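Local coordinates for protein paenibacillus xanthan lyase (Paenibacillus, PDB 6F2P) that probably cleaves the mannosyl-glucuronate linkage in the side chains of xanthan by beta-elimination, as a family 8 polysaccharide lyase, at residues T673-A678 with G702-D707; Q698-T703 with V735-S740; L773-L778 with V807-D812. All coordinates share one frame; numbering follows the deposited sequence.

Contact 1 of 3, residues T673-A678 with G702-D707; sequences TSNRKA and GTIYID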
loop_
_atom_site.group_PDB
_atom_site.type_symbol
_atom_site.label_atom_id
_atom_site.label_comp_id
_atom_site.label_asym_id
_atom_site.label_seq_id
_atom_site.Cartn_x
_atom_site.Cartn_y
_atom_site.Cartn_z
ATOM N N THR A 673 -5.661 -21.294 1.394
ATOM C CA THR A 673 -5.056 -21.313 2.708
ATOM C C THR A 673 -3.881 -20.346 2.698
ATOM O O THR A 673 -3.097 -20.331 1.745
ATOM C CB THR A 673 -4.562 -22.730 3.089
ATOM O OG1 THR A 673 -5.680 -23.631 3.177
ATOM C CG2 THR A 673 -3.836 -22.703 4.421
ATOM N N SER A 674 -3.782 -19.522 3.741
ATOM C CA SER A 674 -2.630 -18.645 3.935
ATOM C C SER A 674 -2.096 -18.802 5.344
ATOM O O SER A 674 -2.865 -18.965 6.293
ATOM C CB SER A 674 -2.992 -17.179 3.688
ATOM O OG SER A 674 -1.911 -16.325 4.037
ATOM N N ASN A 675 -0.776 -18.748 5.479
ATOM C CA ASN A 675 -0.152 -18.859 6.790
ATOM C C ASN A 675 0.260 -17.494 7.333
ATOM O O ASN A 675 0.900 -17.408 8.373
ATOM C CB ASN A 675 1.063 -19.791 6.736
ATOM C CG ASN A 675 2.254 -19.162 6.029
ATOM O OD1 ASN A 675 2.093 -18.309 5.159
ATOM N ND2 ASN A 675 3.455 -19.584 6.401
ATOM N N ARG A 676 -0.099 -16.433 6.618
ATOM C CA ARG A 676 0.268 -15.075 7.017
ATOM C C ARG A 676 -0.851 -14.088 6.708
ATOM O O ARG A 676 -1.682 -14.342 5.837
ATOM C CB ARG A 676 1.539 -14.627 6.288
ATOM C CG ARG A 676 2.816 -15.358 6.708
ATOM C CD ARG A 676 3.234 -15.009 8.134
ATOM N NE ARG A 676 4.466 -15.691 8.528
ATOM C CZ ARG A 676 4.526 -16.924 9.035
ATOM N NH1 ARG A 676 3.421 -17.641 9.215
ATOM N NH2 ARG A 676 5.704 -17.448 9.362
ATOM N N LYS A 677 -0.875 -12.967 7.423
ATOM C CA LYS A 677 -1.724 -11.848 7.031
ATOM C C LYS A 677 -1.503 -11.581 5.548
ATOM O O LYS A 677 -0.363 -11.538 5.087
ATOM C CB LYS A 677 -1.379 -10.590 7.835
ATOM C CG LYS A 677 -1.567 -10.738 9.329
ATOM C CD LYS A 677 -0.929 -9.582 10.090
ATOM C CE LYS A 677 -1.060 -9.777 11.593
ATOM N NZ LYS A 677 -0.728 -8.536 12.329
ATOM N N ALA A 678 -2.586 -11.415 4.801
ATOM C CA ALA A 678 -2.467 -11.277 3.360
ATOM C C ALA A 678 -3.761 -10.792 2.751
ATOM O O ALA A 678 -4.839 -11.029 3.288
ATOM C CB ALA A 678 -2.092 -12.608 2.755
ATOM N N GLY A 702 9.687 -11.903 5.431
ATOM C CA GLY A 702 9.900 -13.282 5.038
ATOM C C GLY A 702 8.986 -13.689 3.904
ATOM O O GLY A 702 8.927 -13.017 2.871
ATOM N N THR A 703 8.255 -14.780 4.103
ATOM C CA THR A 703 7.430 -15.345 3.047
ATOM C C THR A 703 5.953 -15.415 3.415
ATOM O O THR A 703 5.567 -15.262 4.580
ATOM C CB THR A 703 7.890 -16.781 2.672
ATOM O OG1 THR A 703 7.951 -17.589 3.852
ATOM C CG2 THR A 703 9.266 -16.773 2.030
ATOM N N ILE A 704 5.135 -15.659 2.400
ATOM C CA ILE A 704 3.759 -16.058 2.608
ATOM C C ILE A 704 3.508 -17.330 1.818
ATOM O O ILE A 704 3.646 -17.345 0.597
ATOM C CB ILE A 704 2.771 -15.001 2.112
ATOM C CG1 ILE A 704 2.899 -13.707 2.927
ATOM C CG2 ILE A 704 1.346 -15.553 2.174
ATOM C CD1 ILE A 704 2.087 -12.535 2.355
ATOM N N TYR A 705 3.145 -18.400 2.514
ATOM C CA TYR A 705 2.780 -19.646 1.858
ATOM C C TYR A 705 1.287 -19.657 1.552
ATOM O O TYR A 705 0.459 -19.320 2.402
ATOM C CB TYR A 705 3.130 -20.832 2.746
ATOM C CG TYR A 705 4.580 -21.261 2.697
ATOM C CD1 TYR A 705 5.602 -20.370 2.995
ATOM C CD2 TYR A 705 4.924 -22.572 2.390
ATOM C CE1 TYR A 705 6.927 -20.768 2.964
ATOM C CE2 TYR A 705 6.246 -22.975 2.359
ATOM C CZ TYR A 705 7.240 -22.072 2.646
ATOM O OH TYR A 705 8.555 -22.465 2.613
ATOM N N ILE A 706 0.950 -20.044 0.331
ATOM C CA ILE A 706 -0.433 -20.129 -0.094
ATOM C C ILE A 706 -0.728 -21.523 -0.664
ATOM O O ILE A 706 0.031 -22.048 -1.489
ATOM C CB ILE A 706 -0.730 -19.068 -1.173
ATOM C CG1 ILE A 706 -0.511 -17.647 -0.620
ATOM C CG2 ILE A 706 -2.132 -19.248 -1.748
ATOM C CD1 ILE A 706 -1.596 -17.131 0.296
ATOM N N ASP A 707 -1.819 -22.133 -0.209
ATOM C CA ASP A 707 -2.316 -23.349 -0.842
ATOM C C ASP A 707 -3.621 -23.027 -1.542
ATOM O O ASP A 707 -4.428 -22.241 -1.037
ATOM C CB ASP A 707 -2.543 -24.458 0.186
ATOM C CG ASP A 707 -1.242 -24.989 0.780
ATOM O OD1 ASP A 707 -0.178 -24.800 0.154
ATOM O OD2 ASP A 707 -1.284 -25.603 1.872
HETATM O O HOH W 1 -6.456 -24.297 0.578
HETATM O O HOH W 2 5.866 -18.191 5.749
HETATM O O HOH W 3 6.482 -14.517 7.233
#
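Two backbone bonds join Thr-673 to Asp-707 as an antiparallel hydrogen-bonded pair: Thr-673 N donates to Asp-707 O at 2.9 Å, and Asp-707 N gives its hydrogen to Thr-673 O in the carbonyl plane, on a lone pair. Thr-673 OG1 is hydrogen-bonded to Thr-668 OG1 and to a water that also reaches Asp-707 O weakly. Beyond Ser-674 a side chain stands in for the backbone. Asn-675 N makes only a weak bond to Tyr-705 O, whereas Tyr-705 N finds Asn-675 OD1 at 2.8 Å, from above the amide plane. CG of Asn-675 sits in the crowded position between N and the carbonyl carbon (chi1 73°), which turns OD1 to that N-H; ND2 donates to a water shared with Thr-703. Arg-676, bent at chi2, places NH1 2.7 Å from Asn-675 O, NE on a water that donates to Thr-703 O, and CB against Ile-704 CG1 at 3.7 Å. Ser-674 OG donates to Arg-676 O (2.7 Å). Tyr-705 OH is hydrogen-bonded to Asp-812 OD1. The whole is an antiparallel strand pair whose ladder ends in side-chain and water bridges, in the C-terminal beta-sandwich of a family 8 polysaccharide lyase.

Contact 2 of 3, residues Q698-T703 with V735-S740; sequences QSNVGT and VNVNNS. With CA (calcium ion), chain J.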
loop_
_atom_site.group_PDB
_atom_site.type_symbol
_atom_site.label_atom_id
_atom_site.label_comp_id
_atom_site.label_asym_id
_atom_site.label_seq_id
_atom_site.Cartn_x
_atom_site.Cartn_y
_atom_site.Cartn_z
ATOM N N GLN A 698 2.926 -4.620 5.015
ATOM C CA GLN A 698 4.186 -4.091 4.489
ATOM C C GLN A 698 5.360 -4.297 5.444
ATOM O O GLN A 698 6.378 -3.615 5.330
ATOM C CB GLN A 698 4.066 -2.601 4.130
ATOM C CG GLN A 698 2.907 -2.261 3.209
ATOM C CD GLN A 698 2.993 -0.846 2.660
ATOM O OE1 GLN A 698 4.082 -0.331 2.427
ATOM N NE2 GLN A 698 1.844 -0.217 2.443
ATOM N N SER A 699 5.223 -5.231 6.381
ATOM C CA SER A 699 6.264 -5.433 7.386
ATOM C C SER A 699 6.625 -6.906 7.587
ATOM O O SER A 699 7.318 -7.270 8.534
ATOM C CB SER A 699 5.884 -4.755 8.708
ATOM O OG SER A 699 4.701 -5.308 9.254
ATOM N N ASN A 700 6.139 -7.745 6.683
ATOM C CA ASN A 700 6.577 -9.126 6.582
ATOM C C ASN A 700 7.872 -9.140 5.773
ATOM O O ASN A 700 7.875 -8.778 4.590
ATOM C CB ASN A 700 5.503 -9.942 5.865
ATOM C CG ASN A 700 5.788 -11.439 5.865
ATOM O OD1 ASN A 700 6.902 -11.878 6.120
ATOM N ND2 ASN A 700 4.772 -12.225 5.564
ATOM N N VAL A 701 8.976 -9.538 6.405
ATOM C CA VAL A 701 10.269 -9.570 5.717
ATOM C C VAL A 701 10.614 -10.971 5.234
ATOM O O VAL A 701 11.699 -11.207 4.704
ATOM C CB VAL A 701 11.414 -9.095 6.620
ATOM C CG1 VAL A 701 11.151 -7.689 7.127
ATOM C CG2 VAL A 701 11.592 -10.054 7.767
ATOM N N GLY A 702 9.687 -11.903 5.431
ATOM C CA GLY A 702 9.900 -13.282 5.038
ATOM C C GLY A 702 8.986 -13.689 3.904
ATOM O O GLY A 702 8.927 -13.017 2.871
ATOM N N THR A 703 8.255 -14.780 4.103
ATOM C CA THR A 703 7.430 -15.345 3.047
ATOM C C THR A 703 5.953 -15.415 3.415
ATOM O O THR A 703 5.567 -15.262 4.580
ATOM C CB THR A 703 7.890 -16.781 2.672
ATOM O OG1 THR A 703 7.951 -17.589 3.852
ATOM C CG2 THR A 703 9.266 -16.773 2.030
ATOM N N VAL A 735 5.411 -16.843 -1.604
ATOM C CA VAL A 735 5.806 -15.526 -2.084
ATOM C C VAL A 735 6.837 -14.949 -1.132
ATOM O O VAL A 735 6.634 -14.978 0.082
ATOM C CB VAL A 735 4.623 -14.551 -2.059
ATOM C CG1 VAL A 735 4.984 -13.258 -2.782
ATOM C CG2 VAL A 735 3.380 -15.189 -2.663
ATOM N N ASN A 736 7.941 -14.434 -1.666
ATOM C CA ASN A 736 8.894 -13.696 -0.848
ATOM C C ASN A 736 8.506 -12.221 -0.858
ATOM O O ASN A 736 8.717 -11.521 -1.847
ATOM C CB ASN A 736 10.313 -13.876 -1.376
ATOM C CG ASN A 736 11.366 -13.319 -0.431
ATOM O OD1 ASN A 736 11.100 -12.408 0.362
ATOM N ND2 ASN A 736 12.578 -13.858 -0.520
ATOM N N VAL A 737 7.941 -11.744 0.244
ATOM C CA VAL A 737 7.361 -10.406 0.257
ATOM C C VAL A 737 8.245 -9.378 0.939
ATOM O O VAL A 737 7.765 -8.316 1.308
ATOM C CB VAL A 737 5.975 -10.392 0.946
ATOM C CG1 VAL A 737 4.957 -11.152 0.111
ATOM C CG2 VAL A 737 6.068 -10.985 2.350
ATOM N N ASN A 738 9.523 -9.687 1.130
ATOM C CA ASN A 738 10.421 -8.728 1.765
ATOM C C ASN A 738 10.523 -7.471 0.913
ATOM O O ASN A 738 10.646 -7.556 -0.313
ATOM C CB ASN A 738 11.813 -9.317 1.987
ATOM C CG ASN A 738 12.748 -8.348 2.697
ATOM O OD1 ASN A 738 12.382 -7.729 3.697
ATOM N ND2 ASN A 738 13.956 -8.203 2.170
ATOM N N ASN A 739 10.439 -6.317 1.575
ATOM C CA ASN A 739 10.446 -5.014 0.912
ATOM C C ASN A 739 9.382 -4.859 -0.174
ATOM O O ASN A 739 9.615 -4.187 -1.186
ATOM C CB ASN A 739 11.836 -4.695 0.357
ATOM C CG ASN A 739 12.893 -4.615 1.444
ATOM O OD1 ASN A 739 12.609 -4.225 2.578
ATOM N ND2 ASN A 739 14.119 -4.987 1.101
ATOM N N SER A 740 8.217 -5.466 0.047
ATOM C CA SER A 740 7.143 -5.475 -0.948
ATOM C C SER A 740 6.493 -4.116 -1.124
ATOM O O SER A 740 5.999 -3.796 -2.206
ATOM C CB SER A 740 6.061 -6.486 -0.575
ATOM O OG SER A 740 5.294 -6.048 0.535
HETATM CA CA CA J . 5.395 1.655 1.678
HETATM O O HOH W 4 8.960 -6.211 3.937
HETATM O O HOH W 5 12.589 -12.992 2.545
HETATM O O HOH W 6 6.941 3.621 2.793
HETATM O O HOH W 7 3.749 3.636 2.976
HETATM O O HOH W 8 6.658 0.348 3.797
#
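Three asparagines share one first torsion, with CG anti to the backbone N: chi1 is -173° in Asn-700, -171° in Asn-736 and -178° in Asn-738. In the first two it folds the amide oxygen back over the following backbone, and each closes an Asx turn. Asn-700 OD1 accepts from Gly-702 N at 2.9 Å, while its ND2 donates to Thr-703 O from above that carbonyl plane. Asn-736 OD1 accepts from Asn-738 N in the amide carbonyl plane, and also from a water that donates to Val-701 O as well. Asn-738 spends its torsion differently: its side chain lies alongside Val-701, both pointing the same way, with OD1 3.4 Å from Val-701 CB.

Between the two turns a single direct backbone bond spans the segments. Val-737 N meets Gly-702 O at 3.1 Å, nearly along the C=O axis. Next to it the Val-737 CG2 methyl packs on the amide of Asn-700, 3.6 Å from CG, the two side chains crossing obliquely. Thr-703 pairs with Asn-736 at a non-hydrogen-bonded position, where Thr-703 CA comes 3.1 Å from Val-735 O. A type II turn from Val-737 to Ser-740 follows, and a water ties Asn-739 N to Asn-700 O.

At the far end of 698-703, Gln-698 extends beyond CG to place OE1 2.5 Å from a calcium ion, whose other ligands here are three waters; NE2 bonds to Ser-368 O.

With so little direct pairing, the geometry implies that amide side chains and bridging waters do much of the work of a ladder here, each asparagine turn holding the bend of its own segment by a bond within that segment.

Contact 3 of 3, residues L773-L778 with V807-D812; sequences LPINAL and VEFSLD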
loop_
_atom_site.group_PDB
_atom_site.type_symbol
_atom_site.label_atom_id
_atom_site.label_comp_id
_atom_site.label_asym_id
_atom_site.label_seq_id
_atom_site.Cartn_x
_atom_site.Cartn_y
_atom_site.Cartn_z
ATOM N N LEU A 773 20.434 -12.817 5.180
ATOM C CA LEU A 773 19.160 -13.048 5.837
ATOM C C LEU A 773 18.419 -11.746 6.094
ATOM O O LEU A 773 18.984 -10.802 6.644
ATOM C CB LEU A 773 19.372 -13.795 7.149
ATOM C CG LEU A 773 19.686 -15.274 6.971
ATOM C CD1 LEU A 773 20.011 -15.923 8.315
ATOM C CD2 LEU A 773 18.508 -15.962 6.285
ATOM N N PRO A 774 17.146 -11.694 5.686
ATOM C CA PRO A 774 16.297 -10.533 5.970
ATOM C C PRO A 774 16.191 -10.348 7.469
ATOM O O PRO A 774 16.023 -11.338 8.190
ATOM C CB PRO A 774 14.938 -10.930 5.379
ATOM C CG PRO A 774 14.996 -12.428 5.235
ATOM C CD PRO A 774 16.428 -12.756 4.963
ATOM N N ILE A 775 16.315 -9.111 7.937
ATOM C CA ILE A 775 16.255 -8.860 9.364
ATOM C C ILE A 775 14.883 -8.349 9.769
ATOM O O ILE A 775 14.391 -7.351 9.236
ATOM C CB ILE A 775 17.323 -7.871 9.802
ATOM C CG1 ILE A 775 18.708 -8.478 9.577
ATOM C CG2 ILE A 775 17.118 -7.491 11.263
ATOM C CD1 ILE A 775 19.857 -7.520 9.858
ATOM N N ASN A 776 14.267 -9.042 10.716
ATOM C CA ASN A 776 12.914 -8.705 11.127
ATOM C C ASN A 776 12.833 -7.679 12.268
ATOM O O ASN A 776 11.856 -6.939 12.367
ATOM C CB ASN A 776 12.145 -9.981 11.476
ATOM C CG ASN A 776 10.728 -9.702 11.948
ATOM O OD1 ASN A 776 9.895 -9.181 11.196
ATOM N ND2 ASN A 776 10.440 -10.073 13.198
ATOM N N ALA A 777 13.861 -7.643 13.117
ATOM C CA ALA A 777 13.903 -6.755 14.285
ATOM C C ALA A 777 15.317 -6.711 14.860
ATOM O O ALA A 777 16.051 -7.692 14.784
ATOM C CB ALA A 777 12.920 -7.219 15.345
ATOM N N LEU A 778 15.700 -5.577 15.440
ATOM C CA LEU A 778 17.054 -5.408 15.975
ATOM C C LEU A 778 17.182 -4.178 16.876
ATOM O O LEU A 778 16.349 -3.270 16.829
ATOM C CB LEU A 778 18.085 -5.331 14.844
ATOM C CG LEU A 778 18.161 -4.032 14.036
ATOM C CD1 LEU A 778 19.438 -3.997 13.221
ATOM C CD2 LEU A 778 16.959 -3.875 13.125
ATOM N N VAL A 807 19.398 -9.340 17.543
ATOM C CA VAL A 807 19.132 -9.237 16.115
ATOM C C VAL A 807 18.247 -10.424 15.759
ATOM O O VAL A 807 18.553 -11.563 16.114
ATOM C CB VAL A 807 20.416 -9.289 15.268
ATOM C CG1 VAL A 807 20.088 -9.086 13.791
ATOM C CG2 VAL A 807 21.425 -8.260 15.751
ATOM N N GLU A 808 17.135 -10.153 15.089
ATOM C CA GLU A 808 16.161 -11.186 14.794
ATOM C C GLU A 808 16.080 -11.379 13.281
ATOM O O GLU A 808 15.824 -10.424 12.537
ATOM C CB GLU A 808 14.800 -10.802 15.386
ATOM C CG GLU A 808 13.696 -11.829 15.184
ATOM C CD GLU A 808 12.421 -11.466 15.927
ATOM O OE1 GLU A 808 12.174 -12.056 17.003
ATOM O OE2 GLU A 808 11.669 -10.593 15.438
ATOM N N PHE A 809 16.323 -12.606 12.830
ATOM C CA PHE A 809 16.340 -12.909 11.404
ATOM C C PHE A 809 15.085 -13.666 10.984
ATOM O O PHE A 809 14.396 -14.253 11.816
ATOM C CB PHE A 809 17.555 -13.763 11.047
ATOM C CG PHE A 809 18.869 -13.173 11.457
ATOM C CD1 PHE A 809 19.565 -12.335 10.595
ATOM C CD2 PHE A 809 19.434 -13.488 12.686
ATOM C CE1 PHE A 809 20.793 -11.797 10.959
ATOM C CE2 PHE A 809 20.664 -12.968 13.053
ATOM C CZ PHE A 809 21.345 -12.119 12.185
ATOM N N SER A 810 14.801 -13.667 9.686
ATOM C CA SER A 810 13.726 -14.491 9.162
ATOM C C SER A 810 14.290 -15.555 8.231
ATOM O O SER A 810 14.931 -15.243 7.231
ATOM C CB SER A 810 12.683 -13.649 8.431
ATOM O OG SER A 810 11.617 -14.472 7.990
ATOM N N LEU A 811 14.047 -16.814 8.578
ATOM C CA LEU A 811 14.540 -17.947 7.809
ATOM C C LEU A 811 13.368 -18.713 7.214
ATOM O O LEU A 811 12.354 -18.938 7.884
ATOM C CB LEU A 811 15.359 -18.885 8.699
ATOM C CG LEU A 811 16.776 -18.498 9.144
ATOM C CD1 LEU A 811 16.801 -17.204 9.969
ATOM C CD2 LEU A 811 17.406 -19.653 9.928
ATOM N N ASP A 812 13.504 -19.111 5.955
ATOM C CA ASP A 812 12.493 -19.938 5.314
ATOM C C ASP A 812 12.767 -21.423 5.587
ATOM O O ASP A 812 13.662 -22.017 4.984
ATOM C CB ASP A 812 12.469 -19.672 3.808
ATOM C CG ASP A 812 11.284 -20.320 3.118
ATOM O OD1 ASP A 812 10.535 -21.071 3.787
ATOM O OD2 ASP A 812 11.106 -20.084 1.901
#
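Glu-808 O is the best-held polar atom, gripped by two N-H groups: Asn-776 N donates at 2.8 Å in the carbonyl plane, and Ala-777 N adds a weak bond at 3.5 Å. Two residues facing one make this a classic beta bulge. Two further backbone bonds continue the pairing, Glu-808 N to Ala-777 O (2.7 Å) and Ser-810 N to Pro-774 O (3.0 Å), both nearly along the C=O axis. The Glu-808 side chain, CG anti to the backbone N and extended beyond, lies alongside Asn-776, whose ND2 donates a hydrogen bond to Glu-808 OE2 at 2.6 Å, reaching it from above the carboxylate plane. OE1 forms a salt bridge with Arg-876. An alanine in place of Glu-808 would remove the carboxylate that Asn-776 ND2 and Arg-876 share, and would probably loosen the Asn-776 amide and leave the Arg-876 charge less well balanced.

Apolar groups pack on the other side of the sheet. Leu-773 CB lies 3.7 Å from Phe-809 CD1, Ile-775 CG1 runs beside the same ring, and Leu-773 CD1 touches Leu-811 CD1 at 3.8 Å. Backbone bonds thus join edge strand 775-778 to 806-813, and the carboxylate, probably ionised beside Arg-876, adds a polar clasp on Asn-776, opposite the packing round Phe-809.

All three contacts are partly buried. Among their touching residues contacts 1 and 2 have none exposed, whereas contact 3 has one, Leu-778, beside the buried Val-807, Glu-808 and Phe-809. Contacts 1 and 2 share Gly-702 and Thr-703 and flank one strand, 703-708, from its two neighbours; contact 3 belongs to a separate sheet, where 775-778 is an outermost strand. Contact 1 covers the end of a strand pairing and contact 2 has a single bridge, and both add asparagine amides and water; contact 3 has a longer ladder, a carboxylate and far more apolar packing. The two regions nevertheless touch: the loop residue Val-701 packs on Pro-774 and Asn-776, and Gly-702 CA lies against Ser-810 OG.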